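Local coordinates for protein ornithine aminotransferase (Plasmodium falciparum, PDB 3LG0) that catalyses the pyridoxal-phosphate-dependent transfer of an amino group from ornithine to 2-oxoglutarate, giving glutamate semialdehyde and glutamate, at residues V202-V210 and S377-L385; D363-L373 and C399-F410. All blocks are in the same frame, centred on the assembly; numbering follows the deposited sequence.

Contact 1 joins two parts of the subunit: loop 202-210, which follows strand 194-199 of one seven-stranded sheet, meets the hairpin of strands 373-378 and 382-385 in the other. Contact 2 pairs helices 361-370 and 393-412, which pack beside that hairpin. The segments alternate along the chain (202-210, 363-373, 377-385, 399-410): helix 361-370 leads into the first hairpin strand, and the second is followed by helix 393-412. The centres lie about 17 Å apart, and Val383 on Phe368 and Leu385 on Ile403 bridge them. One face of the C-terminal region is thus a helical layer, while its hairpin probably extends toward the cofactor site.

Contact 1: residues V202-V210 and S377-L385; sequences VQGEAGVIV and SVHDKTVRL
The beta hairpin of strands 377-378 and 382-385 meets the turn of loop 202-210, with Val378, His379, Thr382 and the end of Arg384 touching Gly204 to Val208. Within the loop a G1 beta bulge sets Val208 and Ile209 opposite Gln203, and Gly204 O accepts bonds from both Gly207 N and Val208 N. Arg384, bent at chi2 (63°) and again at chi3, brings its guanidinium to the turn: NH2 stops 3.1 Å from Gly204 O, while NE rests 3.8 Å from Val208 CG2. Glu205 starts out facing away from the hairpin, yet its bent chain brings OE1 back to within 3.1 Å of Val378 CG2. Glu205 OE2 stays 5.1 Å from Arg384 NH2, so the opposite charges do not touch but could still attract. The His379 ring approaches the backbone of Glu205, NE2 lying 2.9 Å from Glu205 O, and stands steeply to the Glu205 carboxylate, the planes 74° apart. Gly207 presents bare backbone: its CA takes Val378 CG1 at 4.0 Å, and its O faces Thr382 CG2 at 3.9 Å. Arg344 holds the carbonyl oxygens of Gly207 and Val208, and Glu288 of the second subunit accepts His379 N. The Arg384 side chain lies about 9 Å from that of Lys262, the probable cofactor-bearing lysine, which places this loop-to-hairpin junction probably close to the active site, in an arrangement consistent with a class-III, fold-type I aminotransferase.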
loop_
_atom_site.group_PDB
_atom_site.type_symbol
_atom_site.label_atom_id
_atom_site.label_comp_id
_atom_site.label_asym_id
_atom_site.label_seq_id
_atom_site.Cartn_x
_atom_site.Cartn_y
_atom_site.Cartn_z
ATOM N N VAL A 202 15.172 -16.718 -6.588
ATOM C CA VAL A 202 14.608 -18.015 -6.192
ATOM C C VAL A 202 13.095 -17.890 -6.020
ATOM O O VAL A 202 12.599 -16.893 -5.488
ATOM C CB VAL A 202 15.327 -18.691 -4.977
ATOM C CG1 VAL A 202 16.455 -17.822 -4.414
ATOM C CG2 VAL A 202 14.331 -19.132 -3.902
ATOM N N GLN A 203 12.367 -18.873 -6.537
ATOM C CA GLN A 203 10.917 -18.818 -6.529
ATOM C C GLN A 203 10.382 -19.025 -5.124
ATOM O O GLN A 203 10.646 -20.048 -4.510
ATOM C CB GLN A 203 10.329 -19.855 -7.477
ATOM C CG GLN A 203 10.411 -19.460 -8.944
ATOM C CD GLN A 203 9.505 -20.311 -9.799
ATOM O OE1 GLN A 203 9.425 -21.531 -9.617
ATOM N NE2 GLN A 203 8.804 -19.679 -10.729
ATOM N N GLY A 204 9.630 -18.049 -4.624
ATOM C CA GLY A 204 9.132 -18.092 -3.262
ATOM C C GLY A 204 7.819 -18.840 -3.162
ATOM O O GLY A 204 7.736 -19.912 -2.553
ATOM N N GLU A 205 6.792 -18.265 -3.772
ATOM C CA GLU A 205 5.450 -18.826 -3.737
ATOM C C GLU A 205 5.372 -20.260 -4.277
ATOM O O GLU A 205 4.496 -21.026 -3.879
ATOM C CB GLU A 205 4.466 -17.908 -4.475
ATOM C CG GLU A 205 3.000 -18.359 -4.399
ATOM C CD GLU A 205 2.446 -18.402 -2.971
ATOM O OE1 GLU A 205 1.392 -19.048 -2.759
ATOM O OE2 GLU A 205 3.062 -17.795 -2.063
ATOM N N ALA A 206 6.282 -20.632 -5.173
ATOM C CA ALA A 206 6.268 -21.985 -5.722
ATOM C C ALA A 206 6.821 -22.999 -4.724
ATOM O O ALA A 206 6.758 -24.204 -4.956
ATOM C CB ALA A 206 7.042 -22.057 -7.033
ATOM N N GLY A 207 7.372 -22.506 -3.622
ATOM C CA GLY A 207 7.876 -23.379 -2.579
ATOM C C GLY A 207 9.379 -23.349 -2.452
ATOM O O GLY A 207 10.003 -24.358 -2.172
ATOM N N VAL A 208 9.962 -22.177 -2.645
ATOM C CA VAL A 208 11.414 -22.017 -2.563
ATOM C C VAL A 208 12.145 -22.914 -3.579
ATOM O O VAL A 208 12.831 -23.882 -3.222
ATOM C CB VAL A 208 11.932 -22.220 -1.129
ATOM C CG1 VAL A 208 13.432 -21.950 -1.060
ATOM C CG2 VAL A 208 11.165 -21.309 -0.165
ATOM N N ILE A 209 11.968 -22.577 -4.856
ATOM C CA ILE A 209 12.658 -23.261 -5.937
ATOM C C ILE A 209 13.942 -22.530 -6.322
ATOM O O ILE A 209 13.898 -21.426 -6.859
ATOM C CB ILE A 209 11.780 -23.389 -7.181
ATOM C CG1 ILE A 209 10.430 -24.006 -6.816
ATOM C CG2 ILE A 209 12.491 -24.223 -8.237
ATOM C CD1 ILE A 209 10.555 -25.330 -6.105
ATOM N N VAL A 210 15.079 -23.162 -6.043
ATOM C CA VAL A 210 16.395 -22.628 -6.375
ATOM C C VAL A 210 16.793 -22.990 -7.815
ATOM O O VAL A 210 16.614 -24.130 -8.249
ATOM C CB VAL A 210 17.460 -23.169 -5.395
ATOM C CG1 VAL A 210 18.810 -22.529 -5.657
ATOM C CG2 VAL A 210 17.034 -22.916 -3.944
ATOM N N SER A 377 2.496 -22.823 5.807
ATOM C CA SER A 377 2.701 -23.600 4.593
ATOM C C SER A 377 2.184 -22.873 3.360
ATOM O O SER A 377 1.115 -22.263 3.380
ATOM C CB SER A 377 2.039 -24.973 4.700
ATOM O OG SER A 377 0.708 -24.875 5.172
ATOM N N VAL A 378 2.967 -22.937 2.291
ATOM C CA VAL A 378 2.499 -22.522 0.980
ATOM C C VAL A 378 1.964 -23.740 0.221
ATOM O O VAL A 378 2.538 -24.833 0.270
ATOM C CB VAL A 378 3.608 -21.831 0.173
ATOM C CG1 VAL A 378 4.650 -22.841 -0.289
ATOM C CG2 VAL A 378 3.008 -21.106 -1.009
ATOM N N HIS A 379 0.851 -23.552 -0.474
ATOM C CA HIS A 379 0.220 -24.662 -1.158
ATOM C C HIS A 379 0.043 -25.812 -0.176
ATOM O O HIS A 379 -0.044 -25.604 1.034
ATOM C CB HIS A 379 1.057 -25.095 -2.361
ATOM C CG HIS A 379 1.330 -23.985 -3.328
ATOM N ND1 HIS A 379 0.341 -23.140 -3.788
ATOM C CD2 HIS A 379 2.478 -23.576 -3.921
ATOM C CE1 HIS A 379 0.866 -22.259 -4.620
ATOM N NE2 HIS A 379 2.161 -22.504 -4.721
ATOM N N ASP A 380 0.008 -27.030 -0.690
ATOM C CA ASP A 380 -0.333 -28.165 0.148
ATOM C C ASP A 380 0.899 -28.899 0.693
ATOM O O ASP A 380 0.769 -29.857 1.448
ATOM C CB ASP A 380 -1.189 -29.139 -0.664
ATOM C CG ASP A 380 -2.089 -28.433 -1.666
ATOM O OD1 ASP A 380 -2.618 -27.352 -1.329
ATOM O OD2 ASP A 380 -2.270 -28.960 -2.788
ATOM N N LYS A 381 2.091 -28.455 0.311
ATOM C CA LYS A 381 3.266 -29.303 0.446
ATOM C C LYS A 381 4.421 -28.707 1.238
ATOM O O LYS A 381 5.121 -29.427 1.930
ATOM C CB LYS A 381 3.786 -29.682 -0.945
ATOM C CG LYS A 381 2.716 -30.017 -1.963
ATOM C CD LYS A 381 3.304 -30.092 -3.362
ATOM C CE LYS A 381 2.214 -30.091 -4.420
ATOM N NZ LYS A 381 2.749 -29.710 -5.760
ATOM N N THR A 382 4.633 -27.400 1.115
ATOM C CA THR A 382 5.877 -26.788 1.561
ATOM C C THR A 382 5.725 -25.890 2.785
ATOM O O THR A 382 4.779 -25.128 2.889
ATOM C CB THR A 382 6.571 -26.012 0.402
ATOM O OG1 THR A 382 6.865 -26.915 -0.671
ATOM C CG2 THR A 382 7.876 -25.422 0.870
ATOM N N VAL A 383 6.664 -26.015 3.719
ATOM C CA VAL A 383 6.705 -25.182 4.914
ATOM C C VAL A 383 7.885 -24.226 4.779
ATOM O O VAL A 383 8.991 -24.629 4.426
ATOM C CB VAL A 383 6.842 -26.035 6.194
ATOM C CG1 VAL A 383 7.170 -25.170 7.399
ATOM C CG2 VAL A 383 5.571 -26.831 6.446
ATOM N N ARG A 384 7.631 -22.950 5.048
ATOM C CA ARG A 384 8.621 -21.887 4.931
ATOM C C ARG A 384 9.542 -21.864 6.163
ATOM O O ARG A 384 9.092 -21.968 7.306
ATOM C CB ARG A 384 7.876 -20.554 4.769
ATOM C CG ARG A 384 8.729 -19.323 4.535
ATOM C CD ARG A 384 9.514 -19.413 3.241
ATOM N NE ARG A 384 8.675 -19.462 2.039
ATOM C CZ ARG A 384 8.333 -18.395 1.323
ATOM N NH1 ARG A 384 8.718 -17.195 1.709
ATOM N NH2 ARG A 384 7.594 -18.524 0.235
ATOM N N LEU A 385 10.839 -21.749 5.946
ATOM C CA LEU A 385 11.758 -21.636 7.063
ATOM C C LEU A 385 12.623 -20.408 6.823
ATOM O O LEU A 385 13.655 -20.497 6.158
ATOM C CB LEU A 385 12.618 -22.899 7.196
ATOM C CG LEU A 385 11.892 -24.167 7.642
ATOM C CD1 LEU A 385 12.768 -25.386 7.503
ATOM C CD2 LEU A 385 11.390 -24.029 9.067
#

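Contact 2: residues D363-L373 and C399-F410; sequences DICLKFKENGL and CTEIIVKTVKFF
Lys367 lies across the Phe409 ring at about a right angle, its CE above the ring centre and its NZ 4.1 Å from the centroid, 14° off the normal, in a cation-pi contact. A bend at chi2 (66°) turns the chain over this face, and Lys367 NZ also forms a salt bridge to Glu370 OE2 at 3.3 Å, meeting the carboxylate from above its plane. Phe409 in turn directs an edge at Phe410, whose two faces are both occupied: Phe409 CD2 lies off-centre over one, and Ile364 CG1 makes a CH-pi contact with the other, 3.9 Å from the centroid. Lys367 CB comes to the edge of the same Phe410 ring. The helices behind these groups, 363-370 and 399-410, cross at 133° between their N-to-C directions, nearer antiparallel than parallel, the axes approaching to 9.6 Å, and they pack against the sheet that holds strands 373-378 and 382-385, where Phe368 and Ile403 also reach strand 382-385. Thr406 sits at the middle of the interface and divides its two branches. Thr406 CG2 stands over the face of Phe368, 4.1 Å from the ring centroid, and touches the CB and CG of Lys367 as well. The hydroxyl Thr406 OG1 lies 3.0 Å from Asn371 OD1 and 2.9 Å from Ile402 O in its own helix, so its one proton may go to either. Phe368 turns its edge to Ile403 CA. Helix 361-370 ends in a Schellman motif, with Gly372 N and Leu373 N bonded back to Lys369 O and Phe368 O. Past that turn Leu373 continues the packing, its CB 4.0 Å from Ile402 CG2 and its CD1 against the side chains of Cys399 and Ile403.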
loop_
_atom_site.group_PDB
_atom_site.type_symbol
_atom_site.label_atom_id
_atom_site.label_comp_id
_atom_site.label_asym_id
_atom_site.label_seq_id
_atom_site.Cartn_x
_atom_site.Cartn_y
_atom_site.Cartn_z
ATOM N N ASP A 363 -1.240 -29.352 9.904
ATOM C CA ASP A 363 -0.960 -30.008 11.192
ATOM C C ASP A 363 0.513 -29.918 11.576
ATOM O O ASP A 363 0.853 -29.733 12.744
ATOM C CB ASP A 363 -1.429 -31.469 11.191
ATOM C CG ASP A 363 -2.944 -31.598 11.091
ATOM O OD1 ASP A 363 -3.659 -30.651 11.491
ATOM O OD2 ASP A 363 -3.433 -32.640 10.601
ATOM N N ILE A 364 1.390 -30.033 10.585
ATOM C CA ILE A 364 2.821 -29.864 10.827
ATOM C C ILE A 364 3.117 -28.477 11.402
ATOM O O ILE A 364 3.848 -28.353 12.382
ATOM C CB ILE A 364 3.653 -30.134 9.548
ATOM C CG1 ILE A 364 3.493 -31.596 9.114
ATOM C CG2 ILE A 364 5.119 -29.789 9.777
ATOM C CD1 ILE A 364 4.143 -31.927 7.787
ATOM N N CYS A 365 2.520 -27.445 10.810
ATOM C CA CYS A 365 2.691 -26.077 11.297
ATOM C C CYS A 365 2.144 -25.908 12.710
ATOM O O CYS A 365 2.768 -25.271 13.557
ATOM C CB CYS A 365 2.027 -25.069 10.343
ATOM S SG CYS A 365 2.812 -24.992 8.729
ATOM N N LEU A 366 0.976 -26.487 12.964
ATOM C CA LEU A 366 0.405 -26.469 14.308
ATOM C C LEU A 366 1.343 -27.150 15.298
ATOM O O LEU A 366 1.475 -26.706 16.433
ATOM C CB LEU A 366 -0.968 -27.146 14.339
ATOM C CG LEU A 366 -2.076 -26.524 13.489
ATOM C CD1 LEU A 366 -3.412 -27.219 13.742
ATOM C CD2 LEU A 366 -2.198 -25.057 13.763
ATOM N N LYS A 367 2.005 -28.221 14.861
ATOM C CA LYS A 367 2.949 -28.921 15.732
ATOM C C LYS A 367 4.222 -28.104 15.971
ATOM O O LYS A 367 4.764 -28.092 17.083
ATOM C CB LYS A 367 3.299 -30.302 15.167
ATOM C CG LYS A 367 3.854 -31.284 16.193
ATOM C CD LYS A 367 2.784 -31.633 17.231
ATOM C CE LYS A 367 3.298 -32.627 18.265
ATOM N NZ LYS A 367 2.258 -32.959 19.279
ATOM N N PHE A 368 4.707 -27.431 14.929
ATOM C CA PHE A 368 5.845 -26.531 15.093
ATOM C C PHE A 368 5.513 -25.525 16.177
ATOM O O PHE A 368 6.323 -25.256 17.071
ATOM C CB PHE A 368 6.160 -25.752 13.800
ATOM C CG PHE A 368 6.973 -26.516 12.807
ATOM C CD1 PHE A 368 8.079 -27.236 13.211
ATOM C CD2 PHE A 368 6.644 -26.500 11.464
ATOM C CE1 PHE A 368 8.841 -27.941 12.292
ATOM C CE2 PHE A 368 7.393 -27.201 10.546
ATOM C CZ PHE A 368 8.495 -27.926 10.962
ATOM N N LYS A 369 4.325 -24.940 16.057
ATOM C CA LYS A 369 3.885 -23.914 16.972
ATOM C C LYS A 369 3.920 -24.455 18.396
ATOM O O LYS A 369 4.514 -23.841 19.291
ATOM C CB LYS A 369 2.486 -23.425 16.583
ATOM C CG LYS A 369 1.934 -22.301 17.452
ATOM C CD LYS A 369 0.959 -22.832 18.475
ATOM C CE LYS A 369 0.420 -21.715 19.346
ATOM N NZ LYS A 369 -0.524 -22.239 20.365
ATOM N N GLU A 370 3.302 -25.618 18.588
ATOM C CA GLU A 370 3.280 -26.294 19.880
ATOM C C GLU A 370 4.706 -26.470 20.399
ATOM O O GLU A 370 4.955 -26.384 21.605
ATOM C CB GLU A 370 2.589 -27.647 19.726
ATOM C CG GLU A 370 2.086 -28.286 21.007
ATOM C CD GLU A 370 1.465 -29.667 20.760
ATOM O OE1 GLU A 370 0.639 -29.811 19.825
ATOM O OE2 GLU A 370 1.809 -30.608 21.504
ATOM N N ASN A 371 5.640 -26.692 19.472
ATOM C CA ASN A 371 7.038 -26.920 19.813
ATOM C C ASN A 371 7.915 -25.672 19.938
ATOM O O ASN A 371 9.112 -25.781 20.184
ATOM C CB ASN A 371 7.651 -27.931 18.851
ATOM C CG ASN A 371 7.255 -29.361 19.193
ATOM O OD1 ASN A 371 7.251 -30.254 18.341
ATOM N ND2 ASN A 371 6.913 -29.577 20.457
ATOM N N GLY A 372 7.320 -24.495 19.790
ATOM C CA GLY A 372 8.047 -23.253 19.998
ATOM C C GLY A 372 8.570 -22.552 18.746
ATOM O O GLY A 372 9.427 -21.684 18.829
ATOM N N LEU A 373 8.055 -22.918 17.581
ATOM C CA LEU A 373 8.494 -22.287 16.330
ATOM C C LEU A 373 7.287 -22.072 15.435
ATOM O O LEU A 373 6.523 -22.999 15.193
ATOM C CB LEU A 373 9.544 -23.156 15.620
ATOM C CG LEU A 373 10.125 -22.765 14.259
ATOM C CD1 LEU A 373 11.570 -23.279 14.137
ATOM C CD2 LEU A 373 9.263 -23.255 13.092
ATOM N N CYS A 399 16.680 -24.540 16.884
ATOM C CA CYS A 399 15.573 -24.616 15.940
ATOM C C CYS A 399 15.643 -25.898 15.146
ATOM O O CYS A 399 14.613 -26.487 14.814
ATOM C CB CYS A 399 15.554 -23.409 15.009
ATOM S SG CYS A 399 15.046 -21.922 15.856
ATOM N N THR A 400 16.864 -26.339 14.859
ATOM C CA THR A 400 17.069 -27.637 14.227
ATOM C C THR A 400 16.482 -28.768 15.085
ATOM O O THR A 400 15.799 -29.663 14.568
ATOM C CB THR A 400 18.564 -27.880 13.959
ATOM O OG1 THR A 400 19.051 -26.874 13.059
ATOM C CG2 THR A 400 18.789 -29.258 13.356
ATOM N N GLU A 401 16.736 -28.725 16.394
ATOM C CA GLU A 401 16.172 -29.730 17.303
ATOM C C GLU A 401 14.660 -29.726 17.133
ATOM O O GLU A 401 14.022 -30.776 17.032
ATOM C CB GLU A 401 16.500 -29.412 18.770
ATOM C CG GLU A 401 17.968 -29.167 19.081
ATOM C CD GLU A 401 18.680 -30.407 19.591
ATOM O OE1 GLU A 401 18.502 -31.487 18.987
ATOM O OE2 GLU A 401 19.421 -30.300 20.594
ATOM N N ILE A 402 14.098 -28.521 17.104
ATOM C CA ILE A 402 12.661 -28.351 17.070
ATOM C C ILE A 402 12.080 -28.924 15.795
ATOM O O ILE A 402 11.118 -29.683 15.839
ATOM C CB ILE A 402 12.276 -26.875 17.239
ATOM C CG1 ILE A 402 12.626 -26.404 18.651
ATOM C CG2 ILE A 402 10.796 -26.666 16.949
ATOM C CD1 ILE A 402 12.397 -24.921 18.896
ATOM N N ILE A 403 12.667 -28.561 14.658
ATOM C CA ILE A 403 12.245 -29.102 13.369
ATOM C C ILE A 403 12.336 -30.634 13.308
ATOM O O ILE A 403 11.413 -31.303 12.831
ATOM C CB ILE A 403 13.068 -28.497 12.215
ATOM C CG1 ILE A 403 12.849 -26.985 12.156
ATOM C CG2 ILE A 403 12.688 -29.147 10.901
ATOM C CD1 ILE A 403 13.791 -26.276 11.242
ATOM N N VAL A 404 13.447 -31.187 13.790
ATOM C CA VAL A 404 13.643 -32.632 13.771
ATOM C C VAL A 404 12.600 -33.356 14.639
ATOM O O VAL A 404 11.970 -34.328 14.209
ATOM C CB VAL A 404 15.065 -32.996 14.240
ATOM C CG1 VAL A 404 15.215 -34.504 14.384
ATOM C CG2 VAL A 404 16.086 -32.458 13.269
ATOM N N LYS A 405 12.415 -32.859 15.858
ATOM C CA LYS A 405 11.430 -33.410 16.792
ATOM C C LYS A 405 10.009 -33.380 16.222
ATOM O O LYS A 405 9.223 -34.301 16.460
ATOM C CB LYS A 405 11.492 -32.634 18.115
ATOM C CG LYS A 405 10.435 -33.014 19.140
ATOM C CD LYS A 405 10.527 -32.094 20.358
ATOM C CE LYS A 405 9.406 -32.362 21.344
ATOM N NZ LYS A 405 9.366 -31.295 22.378
ATOM N N THR A 406 9.685 -32.329 15.462
ATOM C CA THR A 406 8.331 -32.160 14.916
ATOM C C THR A 406 8.097 -33.104 13.744
ATOM O O THR A 406 7.040 -33.726 13.641
ATOM C CB THR A 406 8.036 -30.696 14.469
ATOM O OG1 THR A 406 8.197 -29.803 15.576
ATOM C CG2 THR A 406 6.599 -30.552 13.926
ATOM N N VAL A 407 9.087 -33.212 12.864
ATOM C CA VAL A 407 9.011 -34.174 11.771
ATOM C C VAL A 407 8.957 -35.592 12.335
ATOM O O VAL A 407 8.168 -36.415 11.880
ATOM C CB VAL A 407 10.205 -34.053 10.816
ATOM C CG1 VAL A 407 10.121 -35.127 9.740
ATOM C CG2 VAL A 407 10.240 -32.665 10.180
ATOM N N LYS A 408 9.796 -35.860 13.330
ATOM C CA LYS A 408 9.856 -37.169 13.976
ATOM C C LYS A 408 8.461 -37.642 14.375
ATOM O O LYS A 408 8.077 -38.775 14.099
ATOM C CB LYS A 408 10.757 -37.101 15.209
ATOM C CG LYS A 408 11.242 -38.451 15.721
ATOM C CD LYS A 408 11.873 -38.297 17.093
ATOM C CE LYS A 408 12.416 -39.631 17.624
ATOM N NZ LYS A 408 11.369 -40.687 17.808
ATOM N N PHE A 409 7.706 -36.749 15.006
ATOM C CA PHE A 409 6.331 -37.026 15.417
ATOM C C PHE A 409 5.459 -37.565 14.286
ATOM O O PHE A 409 4.783 -38.580 14.456
ATOM C CB PHE A 409 5.694 -35.772 16.037
ATOM C CG PHE A 409 4.234 -35.926 16.371
ATOM C CD1 PHE A 409 3.839 -36.600 17.518
ATOM C CD2 PHE A 409 3.262 -35.394 15.543
ATOM C CE1 PHE A 409 2.505 -36.745 17.830
ATOM C CE2 PHE A 409 1.916 -35.538 15.839
ATOM C CZ PHE A 409 1.534 -36.212 16.990
ATOM N N PHE A 410 5.464 -36.902 13.134
ATOM C CA PHE A 410 4.685 -37.399 12.001
ATOM C C PHE A 410 5.230 -38.693 11.387
ATOM O O PHE A 410 4.471 -39.484 10.831
ATOM C CB PHE A 410 4.494 -36.315 10.935
ATOM C CG PHE A 410 3.565 -35.232 11.374
ATOM C CD1 PHE A 410 2.200 -35.372 11.210
ATOM C CD2 PHE A 410 4.052 -34.107 12.019
ATOM C CE1 PHE A 410 1.343 -34.392 11.655
ATOM C CE2 PHE A 410 3.206 -33.132 12.460
ATOM C CZ PHE A 410 1.847 -33.270 12.278
#